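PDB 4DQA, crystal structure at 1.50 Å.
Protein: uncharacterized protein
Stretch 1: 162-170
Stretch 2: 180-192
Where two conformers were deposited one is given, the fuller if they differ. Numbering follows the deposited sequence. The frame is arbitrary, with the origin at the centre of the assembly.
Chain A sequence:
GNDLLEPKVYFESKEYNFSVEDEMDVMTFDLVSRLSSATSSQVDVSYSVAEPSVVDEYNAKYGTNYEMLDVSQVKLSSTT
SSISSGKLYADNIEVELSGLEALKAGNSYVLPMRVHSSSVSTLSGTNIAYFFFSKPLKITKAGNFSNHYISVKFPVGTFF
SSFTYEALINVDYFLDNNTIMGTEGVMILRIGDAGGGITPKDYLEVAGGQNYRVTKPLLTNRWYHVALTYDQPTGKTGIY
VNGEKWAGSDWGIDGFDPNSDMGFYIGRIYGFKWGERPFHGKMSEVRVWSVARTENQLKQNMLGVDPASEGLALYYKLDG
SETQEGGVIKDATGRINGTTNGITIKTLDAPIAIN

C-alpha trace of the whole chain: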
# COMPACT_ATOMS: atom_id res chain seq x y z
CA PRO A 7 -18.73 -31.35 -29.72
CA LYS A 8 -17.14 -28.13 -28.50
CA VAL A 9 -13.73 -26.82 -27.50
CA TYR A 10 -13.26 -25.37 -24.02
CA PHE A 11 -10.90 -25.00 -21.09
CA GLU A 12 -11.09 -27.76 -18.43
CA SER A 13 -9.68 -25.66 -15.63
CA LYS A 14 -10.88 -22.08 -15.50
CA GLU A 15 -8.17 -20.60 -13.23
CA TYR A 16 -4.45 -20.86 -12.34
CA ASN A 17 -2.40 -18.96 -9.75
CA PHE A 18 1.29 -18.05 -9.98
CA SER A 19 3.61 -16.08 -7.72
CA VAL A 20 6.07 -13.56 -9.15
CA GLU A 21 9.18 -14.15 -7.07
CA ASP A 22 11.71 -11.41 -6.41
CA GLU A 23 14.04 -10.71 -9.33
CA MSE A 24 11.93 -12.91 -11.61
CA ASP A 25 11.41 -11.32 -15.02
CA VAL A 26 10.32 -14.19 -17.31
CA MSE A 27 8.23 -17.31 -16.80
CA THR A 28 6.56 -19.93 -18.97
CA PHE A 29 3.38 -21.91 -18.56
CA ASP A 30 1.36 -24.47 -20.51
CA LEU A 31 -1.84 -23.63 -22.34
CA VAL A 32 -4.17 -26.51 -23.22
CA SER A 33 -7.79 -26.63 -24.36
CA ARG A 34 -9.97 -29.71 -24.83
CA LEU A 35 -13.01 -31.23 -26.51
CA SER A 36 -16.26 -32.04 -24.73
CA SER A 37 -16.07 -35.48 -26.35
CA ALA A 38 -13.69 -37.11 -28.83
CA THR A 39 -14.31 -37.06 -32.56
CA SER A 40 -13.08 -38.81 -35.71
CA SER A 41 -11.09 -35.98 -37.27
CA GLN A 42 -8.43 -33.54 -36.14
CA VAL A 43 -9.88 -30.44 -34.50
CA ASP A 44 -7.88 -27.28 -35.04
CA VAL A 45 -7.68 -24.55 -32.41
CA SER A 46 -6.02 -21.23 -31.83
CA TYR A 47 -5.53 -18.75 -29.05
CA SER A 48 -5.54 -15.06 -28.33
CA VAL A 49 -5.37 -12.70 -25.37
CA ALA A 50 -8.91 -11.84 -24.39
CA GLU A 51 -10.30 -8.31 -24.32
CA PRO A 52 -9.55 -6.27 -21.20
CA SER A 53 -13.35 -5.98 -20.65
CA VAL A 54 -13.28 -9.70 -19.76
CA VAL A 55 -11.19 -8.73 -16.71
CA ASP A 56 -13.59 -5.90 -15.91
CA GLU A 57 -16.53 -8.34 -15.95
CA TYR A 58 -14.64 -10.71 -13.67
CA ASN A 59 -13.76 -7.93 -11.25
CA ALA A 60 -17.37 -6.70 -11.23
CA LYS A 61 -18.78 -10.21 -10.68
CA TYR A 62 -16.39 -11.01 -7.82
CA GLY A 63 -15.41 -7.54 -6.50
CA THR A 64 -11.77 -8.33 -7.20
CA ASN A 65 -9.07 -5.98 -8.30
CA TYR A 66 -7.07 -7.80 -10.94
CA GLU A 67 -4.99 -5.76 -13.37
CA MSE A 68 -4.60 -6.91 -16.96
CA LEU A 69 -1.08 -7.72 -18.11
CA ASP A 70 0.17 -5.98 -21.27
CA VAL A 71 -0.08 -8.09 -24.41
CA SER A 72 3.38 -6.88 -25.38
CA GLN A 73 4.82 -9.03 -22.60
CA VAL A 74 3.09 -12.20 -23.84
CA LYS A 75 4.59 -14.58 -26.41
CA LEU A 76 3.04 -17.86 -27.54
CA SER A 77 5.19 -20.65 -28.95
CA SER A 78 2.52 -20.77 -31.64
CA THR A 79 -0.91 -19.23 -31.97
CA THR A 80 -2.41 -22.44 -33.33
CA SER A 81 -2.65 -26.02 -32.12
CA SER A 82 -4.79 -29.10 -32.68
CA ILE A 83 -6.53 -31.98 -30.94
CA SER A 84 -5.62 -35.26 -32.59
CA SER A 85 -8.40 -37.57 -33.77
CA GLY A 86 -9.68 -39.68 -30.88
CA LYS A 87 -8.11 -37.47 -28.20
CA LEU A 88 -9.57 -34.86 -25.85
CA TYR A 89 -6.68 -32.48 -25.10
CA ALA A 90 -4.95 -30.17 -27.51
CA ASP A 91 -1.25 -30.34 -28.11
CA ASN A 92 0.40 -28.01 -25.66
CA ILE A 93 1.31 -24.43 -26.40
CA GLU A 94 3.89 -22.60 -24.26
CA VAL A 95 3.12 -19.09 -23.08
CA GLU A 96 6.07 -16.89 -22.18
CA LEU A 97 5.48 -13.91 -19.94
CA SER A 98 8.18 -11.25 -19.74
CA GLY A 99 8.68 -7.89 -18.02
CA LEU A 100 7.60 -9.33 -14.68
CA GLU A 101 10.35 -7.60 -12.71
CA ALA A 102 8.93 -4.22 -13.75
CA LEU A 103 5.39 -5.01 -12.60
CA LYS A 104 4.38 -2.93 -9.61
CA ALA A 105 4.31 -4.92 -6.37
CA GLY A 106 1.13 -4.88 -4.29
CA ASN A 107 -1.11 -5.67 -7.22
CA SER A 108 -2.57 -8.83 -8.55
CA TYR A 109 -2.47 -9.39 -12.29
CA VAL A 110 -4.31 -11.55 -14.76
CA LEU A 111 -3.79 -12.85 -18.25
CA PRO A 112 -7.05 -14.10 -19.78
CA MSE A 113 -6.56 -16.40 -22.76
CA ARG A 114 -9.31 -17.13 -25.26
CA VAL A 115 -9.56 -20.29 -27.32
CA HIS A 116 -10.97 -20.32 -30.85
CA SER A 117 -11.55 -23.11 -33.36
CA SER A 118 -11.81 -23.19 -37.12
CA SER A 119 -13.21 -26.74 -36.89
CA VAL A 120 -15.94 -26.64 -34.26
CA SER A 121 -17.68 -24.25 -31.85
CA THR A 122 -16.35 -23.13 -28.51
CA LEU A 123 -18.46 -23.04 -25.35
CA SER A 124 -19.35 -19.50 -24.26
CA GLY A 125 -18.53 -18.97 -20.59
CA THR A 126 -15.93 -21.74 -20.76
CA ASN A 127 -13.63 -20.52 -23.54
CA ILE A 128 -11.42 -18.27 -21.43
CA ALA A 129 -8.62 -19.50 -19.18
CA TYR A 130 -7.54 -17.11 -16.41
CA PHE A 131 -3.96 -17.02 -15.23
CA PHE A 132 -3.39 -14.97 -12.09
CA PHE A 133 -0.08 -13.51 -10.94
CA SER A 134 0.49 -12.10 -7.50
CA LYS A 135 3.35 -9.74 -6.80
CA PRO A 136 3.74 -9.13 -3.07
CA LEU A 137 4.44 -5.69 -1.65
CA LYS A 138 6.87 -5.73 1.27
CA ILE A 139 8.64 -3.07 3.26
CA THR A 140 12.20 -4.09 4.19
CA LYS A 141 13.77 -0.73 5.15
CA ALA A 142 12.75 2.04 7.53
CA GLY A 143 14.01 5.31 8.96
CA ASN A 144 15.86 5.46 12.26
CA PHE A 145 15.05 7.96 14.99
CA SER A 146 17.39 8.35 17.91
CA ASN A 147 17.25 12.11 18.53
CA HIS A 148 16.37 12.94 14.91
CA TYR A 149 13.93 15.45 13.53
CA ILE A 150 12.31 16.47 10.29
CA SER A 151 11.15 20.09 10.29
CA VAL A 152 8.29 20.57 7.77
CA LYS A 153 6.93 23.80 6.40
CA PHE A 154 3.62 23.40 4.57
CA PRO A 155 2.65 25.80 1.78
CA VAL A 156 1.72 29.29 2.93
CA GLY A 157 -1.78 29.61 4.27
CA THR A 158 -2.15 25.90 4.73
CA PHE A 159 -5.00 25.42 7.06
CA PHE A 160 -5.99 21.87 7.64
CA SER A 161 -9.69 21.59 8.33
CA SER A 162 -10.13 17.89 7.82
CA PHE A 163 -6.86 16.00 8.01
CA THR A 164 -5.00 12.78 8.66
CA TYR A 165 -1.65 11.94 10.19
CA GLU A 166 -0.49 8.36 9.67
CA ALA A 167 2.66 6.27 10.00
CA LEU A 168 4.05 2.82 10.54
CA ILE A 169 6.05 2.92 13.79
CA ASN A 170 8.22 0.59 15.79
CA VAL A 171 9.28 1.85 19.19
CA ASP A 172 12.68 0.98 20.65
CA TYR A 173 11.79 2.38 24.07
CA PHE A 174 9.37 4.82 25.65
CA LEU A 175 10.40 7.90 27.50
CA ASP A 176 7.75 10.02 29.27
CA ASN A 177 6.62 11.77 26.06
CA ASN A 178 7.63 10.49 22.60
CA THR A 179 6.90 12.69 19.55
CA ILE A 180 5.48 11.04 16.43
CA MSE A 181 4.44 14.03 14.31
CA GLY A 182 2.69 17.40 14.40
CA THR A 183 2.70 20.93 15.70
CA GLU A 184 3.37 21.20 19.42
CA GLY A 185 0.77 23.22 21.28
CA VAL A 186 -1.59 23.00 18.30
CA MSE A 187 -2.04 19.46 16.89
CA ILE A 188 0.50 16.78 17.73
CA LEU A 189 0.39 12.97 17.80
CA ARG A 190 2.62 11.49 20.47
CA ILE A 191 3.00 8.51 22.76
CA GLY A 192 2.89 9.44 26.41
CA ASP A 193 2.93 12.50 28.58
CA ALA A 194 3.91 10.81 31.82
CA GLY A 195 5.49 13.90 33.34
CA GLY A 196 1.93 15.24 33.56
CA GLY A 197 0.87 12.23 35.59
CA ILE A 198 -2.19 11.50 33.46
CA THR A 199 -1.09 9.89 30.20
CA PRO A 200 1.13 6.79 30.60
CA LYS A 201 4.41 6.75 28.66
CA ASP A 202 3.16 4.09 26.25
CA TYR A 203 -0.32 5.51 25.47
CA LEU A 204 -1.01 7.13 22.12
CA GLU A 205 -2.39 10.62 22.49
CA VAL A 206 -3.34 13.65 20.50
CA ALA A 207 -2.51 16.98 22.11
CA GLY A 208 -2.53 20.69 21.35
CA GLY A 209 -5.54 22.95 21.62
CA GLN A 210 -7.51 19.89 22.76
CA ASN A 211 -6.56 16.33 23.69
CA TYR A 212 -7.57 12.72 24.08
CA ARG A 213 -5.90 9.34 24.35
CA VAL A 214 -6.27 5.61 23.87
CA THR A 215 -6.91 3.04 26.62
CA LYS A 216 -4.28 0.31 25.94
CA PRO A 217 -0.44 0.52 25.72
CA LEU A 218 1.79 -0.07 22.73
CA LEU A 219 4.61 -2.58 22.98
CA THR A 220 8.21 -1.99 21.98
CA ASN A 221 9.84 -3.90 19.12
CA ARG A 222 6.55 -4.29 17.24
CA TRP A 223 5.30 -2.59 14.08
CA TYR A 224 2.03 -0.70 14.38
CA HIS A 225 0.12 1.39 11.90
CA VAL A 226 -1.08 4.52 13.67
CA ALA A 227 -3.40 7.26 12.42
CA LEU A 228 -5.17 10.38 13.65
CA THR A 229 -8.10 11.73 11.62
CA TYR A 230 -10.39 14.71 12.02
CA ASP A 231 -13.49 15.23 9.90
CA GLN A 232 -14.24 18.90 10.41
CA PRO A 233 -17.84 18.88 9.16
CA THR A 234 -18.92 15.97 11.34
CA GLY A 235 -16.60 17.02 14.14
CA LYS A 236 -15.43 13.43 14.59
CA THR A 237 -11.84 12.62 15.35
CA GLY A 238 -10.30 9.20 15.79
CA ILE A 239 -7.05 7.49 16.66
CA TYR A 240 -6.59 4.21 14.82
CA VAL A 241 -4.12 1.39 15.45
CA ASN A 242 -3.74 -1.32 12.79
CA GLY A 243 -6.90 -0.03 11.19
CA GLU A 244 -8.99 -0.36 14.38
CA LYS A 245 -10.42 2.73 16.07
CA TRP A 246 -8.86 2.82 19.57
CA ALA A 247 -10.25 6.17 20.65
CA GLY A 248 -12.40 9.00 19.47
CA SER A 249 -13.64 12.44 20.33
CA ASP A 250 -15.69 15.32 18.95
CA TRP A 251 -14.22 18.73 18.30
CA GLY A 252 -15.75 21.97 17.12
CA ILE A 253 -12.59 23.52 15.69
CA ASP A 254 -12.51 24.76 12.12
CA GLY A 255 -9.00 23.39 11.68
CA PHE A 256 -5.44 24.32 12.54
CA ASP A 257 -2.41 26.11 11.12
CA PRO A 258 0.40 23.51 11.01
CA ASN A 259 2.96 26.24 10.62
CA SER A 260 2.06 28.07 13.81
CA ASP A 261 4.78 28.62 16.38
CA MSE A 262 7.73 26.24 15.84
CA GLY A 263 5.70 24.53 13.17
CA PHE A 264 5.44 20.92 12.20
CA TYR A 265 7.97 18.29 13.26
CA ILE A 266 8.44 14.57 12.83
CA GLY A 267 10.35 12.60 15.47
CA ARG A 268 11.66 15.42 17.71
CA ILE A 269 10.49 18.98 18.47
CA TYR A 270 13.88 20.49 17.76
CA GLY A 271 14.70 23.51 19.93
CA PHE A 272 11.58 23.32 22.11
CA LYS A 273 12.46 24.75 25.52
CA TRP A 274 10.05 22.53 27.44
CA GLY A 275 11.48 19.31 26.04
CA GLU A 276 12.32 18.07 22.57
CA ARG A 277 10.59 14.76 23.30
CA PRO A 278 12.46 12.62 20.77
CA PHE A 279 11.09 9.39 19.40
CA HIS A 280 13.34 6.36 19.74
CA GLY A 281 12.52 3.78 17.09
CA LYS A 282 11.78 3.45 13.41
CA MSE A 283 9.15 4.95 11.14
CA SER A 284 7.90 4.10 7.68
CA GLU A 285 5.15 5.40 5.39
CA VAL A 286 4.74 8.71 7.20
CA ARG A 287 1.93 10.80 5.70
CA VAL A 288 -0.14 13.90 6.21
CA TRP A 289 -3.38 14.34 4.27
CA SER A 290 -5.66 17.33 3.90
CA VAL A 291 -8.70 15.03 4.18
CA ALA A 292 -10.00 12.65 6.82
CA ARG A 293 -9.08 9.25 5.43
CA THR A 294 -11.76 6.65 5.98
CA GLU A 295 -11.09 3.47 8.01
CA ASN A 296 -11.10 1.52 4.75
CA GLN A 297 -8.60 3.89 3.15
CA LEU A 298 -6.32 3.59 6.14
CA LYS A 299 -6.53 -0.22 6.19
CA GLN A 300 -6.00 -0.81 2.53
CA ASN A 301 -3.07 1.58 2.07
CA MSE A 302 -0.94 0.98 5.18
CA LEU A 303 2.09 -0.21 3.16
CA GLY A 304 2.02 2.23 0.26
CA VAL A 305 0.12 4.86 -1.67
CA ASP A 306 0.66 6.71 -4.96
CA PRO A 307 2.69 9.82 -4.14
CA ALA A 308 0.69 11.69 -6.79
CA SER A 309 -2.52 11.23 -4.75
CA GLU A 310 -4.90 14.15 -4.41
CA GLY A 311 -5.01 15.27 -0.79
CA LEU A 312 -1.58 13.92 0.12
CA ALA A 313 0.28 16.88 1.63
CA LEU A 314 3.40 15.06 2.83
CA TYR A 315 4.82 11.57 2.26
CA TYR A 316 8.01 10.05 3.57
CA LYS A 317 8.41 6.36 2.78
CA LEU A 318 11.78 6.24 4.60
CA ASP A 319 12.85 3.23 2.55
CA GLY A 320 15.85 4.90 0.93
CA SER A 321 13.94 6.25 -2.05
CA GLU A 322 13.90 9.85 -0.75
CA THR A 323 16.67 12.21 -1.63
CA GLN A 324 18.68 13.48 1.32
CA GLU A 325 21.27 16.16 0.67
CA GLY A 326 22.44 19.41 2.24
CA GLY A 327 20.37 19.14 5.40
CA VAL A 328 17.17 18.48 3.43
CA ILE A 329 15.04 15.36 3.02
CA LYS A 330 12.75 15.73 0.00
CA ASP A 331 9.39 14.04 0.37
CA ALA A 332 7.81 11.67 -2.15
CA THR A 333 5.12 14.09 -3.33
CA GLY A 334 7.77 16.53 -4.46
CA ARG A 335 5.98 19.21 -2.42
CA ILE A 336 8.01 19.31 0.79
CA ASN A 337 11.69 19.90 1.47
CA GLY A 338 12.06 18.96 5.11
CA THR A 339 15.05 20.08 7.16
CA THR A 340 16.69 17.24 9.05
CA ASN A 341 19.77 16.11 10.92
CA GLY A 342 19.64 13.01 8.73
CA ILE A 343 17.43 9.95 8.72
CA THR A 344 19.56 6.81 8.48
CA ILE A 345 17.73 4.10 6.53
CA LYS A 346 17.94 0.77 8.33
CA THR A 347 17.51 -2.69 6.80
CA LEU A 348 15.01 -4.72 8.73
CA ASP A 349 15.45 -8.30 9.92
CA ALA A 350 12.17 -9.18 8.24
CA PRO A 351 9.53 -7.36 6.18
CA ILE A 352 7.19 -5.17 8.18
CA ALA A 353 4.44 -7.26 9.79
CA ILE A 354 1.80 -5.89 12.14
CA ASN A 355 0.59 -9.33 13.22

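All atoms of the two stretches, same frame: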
# COMPACT_ATOMS: atom_id res chain seq x y z
N SER A 162 -10.20 19.34 7.64
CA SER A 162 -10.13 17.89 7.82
C SER A 162 -8.71 17.43 7.51
O SER A 162 -8.04 17.99 6.63
CB SER A 162 -11.11 17.19 6.90
OG SER A 162 -12.43 17.61 7.23
N PHE A 163 -8.22 16.45 8.24
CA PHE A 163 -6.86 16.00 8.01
C PHE A 163 -6.63 14.62 8.57
O PHE A 163 -7.45 14.08 9.32
CB PHE A 163 -5.86 16.99 8.62
CG PHE A 163 -5.83 16.93 10.11
CD1 PHE A 163 -6.75 17.64 10.85
CD2 PHE A 163 -4.91 16.13 10.77
CE1 PHE A 163 -6.76 17.58 12.24
CE2 PHE A 163 -4.90 16.07 12.17
CZ PHE A 163 -5.84 16.79 12.88
N THR A 164 -5.48 14.07 8.19
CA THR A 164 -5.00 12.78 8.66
C THR A 164 -3.51 12.83 8.87
O THR A 164 -2.76 13.35 8.02
CB THR A 164 -5.29 11.67 7.63
OG1 THR A 164 -6.68 11.63 7.35
CG2 THR A 164 -4.85 10.31 8.14
N TYR A 165 -3.06 12.29 9.99
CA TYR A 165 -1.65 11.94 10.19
C TYR A 165 -1.62 10.43 10.20
O TYR A 165 -2.45 9.81 10.86
CB TYR A 165 -1.12 12.36 11.56
CG TYR A 165 -1.04 13.83 11.91
CD1 TYR A 165 -1.20 14.83 10.96
CD2 TYR A 165 -0.76 14.21 13.23
CE1 TYR A 165 -1.09 16.17 11.31
CE2 TYR A 165 -0.66 15.55 13.59
CZ TYR A 165 -0.80 16.53 12.63
OH TYR A 165 -0.70 17.86 12.97
N GLU A 166 -0.65 9.82 9.54
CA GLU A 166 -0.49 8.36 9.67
C GLU A 166 0.96 7.96 9.51
O GLU A 166 1.75 8.67 8.90
CB GLU A 166 -1.37 7.55 8.72
CG GLU A 166 -1.11 7.82 7.27
CD GLU A 166 -1.92 6.93 6.33
OE1 GLU A 166 -2.23 5.79 6.71
OE2 GLU A 166 -2.19 7.36 5.17
N ALA A 167 1.31 6.83 10.11
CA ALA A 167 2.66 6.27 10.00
C ALA A 167 2.67 4.83 10.44
O ALA A 167 1.85 4.41 11.27
CB ALA A 167 3.62 7.04 10.86
N LEU A 168 3.63 4.08 9.93
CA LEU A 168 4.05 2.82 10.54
C LEU A 168 5.17 3.16 11.51
O LEU A 168 6.13 3.87 11.16
CB LEU A 168 4.58 1.83 9.50
CG LEU A 168 3.55 1.32 8.52
CD1 LEU A 168 4.22 0.75 7.25
CD2 LEU A 168 2.62 0.29 9.15
N ILE A 169 5.05 2.66 12.74
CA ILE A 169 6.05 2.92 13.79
C ILE A 169 6.44 1.65 14.50
O ILE A 169 5.70 0.68 14.58
CB ILE A 169 5.55 3.95 14.84
CG1 ILE A 169 4.39 3.38 15.65
CG2 ILE A 169 5.19 5.26 14.15
CD1 ILE A 169 4.02 4.26 16.83
N ASN A 170 7.67 1.67 15.01
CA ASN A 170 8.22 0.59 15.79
C ASN A 170 9.09 1.22 16.85
O ASN A 170 10.13 1.81 16.56
CB ASN A 170 9.04 -0.35 14.91
CG ASN A 170 9.50 -1.59 15.64
OD1 ASN A 170 9.87 -1.52 16.80
ND2 ASN A 170 9.43 -2.74 14.97
N ILE A 180 5.60 11.65 17.76
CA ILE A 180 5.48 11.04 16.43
C ILE A 180 5.53 12.15 15.40
O ILE A 180 6.53 12.30 14.71
CB ILE A 180 4.26 10.17 16.29
CG1 ILE A 180 4.36 9.01 17.28
CG2 ILE A 180 4.20 9.58 14.85
CD1 ILE A 180 3.06 8.23 17.40
N MSE A 181 4.49 12.97 15.31
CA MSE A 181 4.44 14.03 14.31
C MSE A 181 3.43 15.11 14.69
O MSE A 181 2.40 14.79 15.30
CB MSE A 181 4.05 13.41 12.95
CG MSE A 181 2.84 12.48 13.04
SE MSE A 181 2.57 11.22 11.55
CE MSE A 181 2.34 12.53 10.13
N GLY A 182 3.68 16.35 14.28
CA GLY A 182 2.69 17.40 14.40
C GLY A 182 3.27 18.71 14.86
O GLY A 182 4.51 18.89 14.85
N THR A 183 2.38 19.58 15.32
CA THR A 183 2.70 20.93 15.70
C THR A 183 2.43 21.09 17.18
O THR A 183 1.29 21.17 17.61
CB THR A 183 1.90 21.91 14.85
OG1 THR A 183 2.16 21.61 13.47
CG2 THR A 183 2.27 23.36 15.15
N GLU A 184 3.49 21.12 17.97
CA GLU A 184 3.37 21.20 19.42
C GLU A 184 2.56 22.42 19.85
O GLU A 184 2.75 23.53 19.35
CB GLU A 184 4.75 21.20 20.07
CG GLU A 184 4.77 21.50 21.59
CD GLU A 184 4.01 20.52 22.45
OE1 GLU A 184 3.63 19.44 21.94
OE2 GLU A 184 3.78 20.86 23.64
N GLY A 185 1.61 22.17 20.76
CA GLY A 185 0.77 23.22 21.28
C GLY A 185 -0.47 23.43 20.42
O GLY A 185 -1.37 24.16 20.83
N VAL A 186 -0.51 22.79 19.26
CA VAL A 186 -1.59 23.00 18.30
C VAL A 186 -2.28 21.69 17.87
O VAL A 186 -3.49 21.54 18.07
CB VAL A 186 -1.08 23.76 17.06
CG1 VAL A 186 -2.19 23.96 16.04
CG2 VAL A 186 -0.48 25.11 17.49
N MSE A 187 -1.52 20.77 17.30
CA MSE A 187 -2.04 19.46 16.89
C MSE A 187 -0.88 18.49 16.73
O MSE A 187 -0.23 18.46 15.69
CB MSE A 187 -2.83 19.55 15.59
CG MSE A 187 -3.55 18.28 15.21
SE MSE A 187 -5.03 17.90 16.39
CE MSE A 187 -6.08 19.48 16.03
N ILE A 188 -0.63 17.70 17.77
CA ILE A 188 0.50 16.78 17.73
C ILE A 188 0.06 15.37 18.16
O ILE A 188 -0.76 15.20 19.06
CB ILE A 188 1.68 17.34 18.56
CG1 ILE A 188 3.00 16.62 18.25
CG2 ILE A 188 1.37 17.27 20.04
CD1 ILE A 188 4.24 17.31 18.79
N LEU A 189 0.58 14.37 17.45
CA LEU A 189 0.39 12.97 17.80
C LEU A 189 1.66 12.47 18.46
O LEU A 189 2.78 12.62 17.92
CB LEU A 189 0.07 12.16 16.54
CG LEU A 189 -0.17 10.66 16.74
CD1 LEU A 189 -1.45 10.46 17.52
CD2 LEU A 189 -0.23 9.96 15.38
N ARG A 190 1.49 11.95 19.67
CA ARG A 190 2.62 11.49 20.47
C ARG A 190 2.25 10.22 21.20
O ARG A 190 1.10 9.77 21.17
CB ARG A 190 3.03 12.58 21.46
CG ARG A 190 1.99 12.89 22.51
CD ARG A 190 2.34 14.16 23.30
NE ARG A 190 1.39 14.44 24.37
CZ ARG A 190 1.29 15.62 24.98
NH1 ARG A 190 2.09 16.63 24.63
NH2 ARG A 190 0.39 15.79 25.92
N ILE A 191 3.25 9.63 21.85
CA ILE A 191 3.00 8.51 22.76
C ILE A 191 3.50 8.96 24.11
O ILE A 191 4.69 9.25 24.29
CB ILE A 191 3.73 7.22 22.35
CG1 ILE A 191 3.56 6.94 20.86
CG2 ILE A 191 3.17 6.08 23.18
CD1 ILE A 191 4.43 5.81 20.34
N GLY A 192 2.57 9.07 25.05
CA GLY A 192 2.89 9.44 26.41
C GLY A 192 2.92 10.91 26.74
O GLY A 192 3.28 11.75 25.92

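Strand 163-170 packs against a hairpin-like segment, 180-192, whose strand 187-190 runs in nearly the same direction, with 23° between the two N-to-C axes and a closest approach of 9.2 Å. That spacing is too wide for backbone pairing, and no main-chain hydrogen bond joins the stretches; every close contact has a side chain on at least one side, several of them meeting main-chain atoms of the other stretch. Within the second stretch the backbone folds back on itself: Leu189 N donates to Met181 O (2.8 Å), Met181 N to Leu189 O (3.1 Å) and Thr183 N to Met187 O (2.9 Å), while Met187 N and Val186 N both reach Thr183 O at 2.9 Å and close the turn. The nearest CA atoms across the contact are those of Tyr165 and Met181, 7.6 Å apart. Alternation along the first strand sends the CA-to-CB bonds of Phe163, Tyr165, Ala167 and Ile169 toward the second stretch, whereas those of Thr164 and Glu166 point away.

Tyr165 is the centre of the contact, with 126 Å² covered, more than any other residue. Its ring lies along one side of the hairpin, and its OH donates a hydrogen bond to Met187 O at 2.8 Å, the one hydrogen bond between the stretches. Because Met187 O also accepts from Thr183 N, the phenol joins a carbonyl already engaged in the hairpin. Met187 O, Ile188 CA and Leu189 CB lie at the ring edge, near its plane, with Tyr165 CD2 4.0 Å from Leu189 CB. Gly182 CA sits 3.7 Å from Tyr165 OH. A CB on Gly182 would lie 2.4 Å from Met187 O and 3.2 Å from Tyr165 CE2; the backbone angles of Gly182 by themselves call for glycine.

Two selenomethionines pack against the aromatic side chains. Met181 places CE 3.7 Å from Tyr165 CB and its SE 5.3 Å from the Tyr165 ring centroid, in an oblique approach; the same SE lies 3.8 Å from Glu166 O and 4.4 Å from Ala167 CB, so this one side chain follows the first strand over three residues. Met187 CG lies 3.6 Å from both Phe163 CZ and Tyr165 OH; Met187 SE is also close to Phe163 CZ (3.8 Å), though 5.1 Å from the ring centroid in an oblique approach. Farther along the strand the contact is purely aliphatic: Ile169 CD1 meets Ile180 CD1 at 4.1 Å and Ile191 CD1 at 3.9 Å, bringing together residues at or near the two ends of the second stretch.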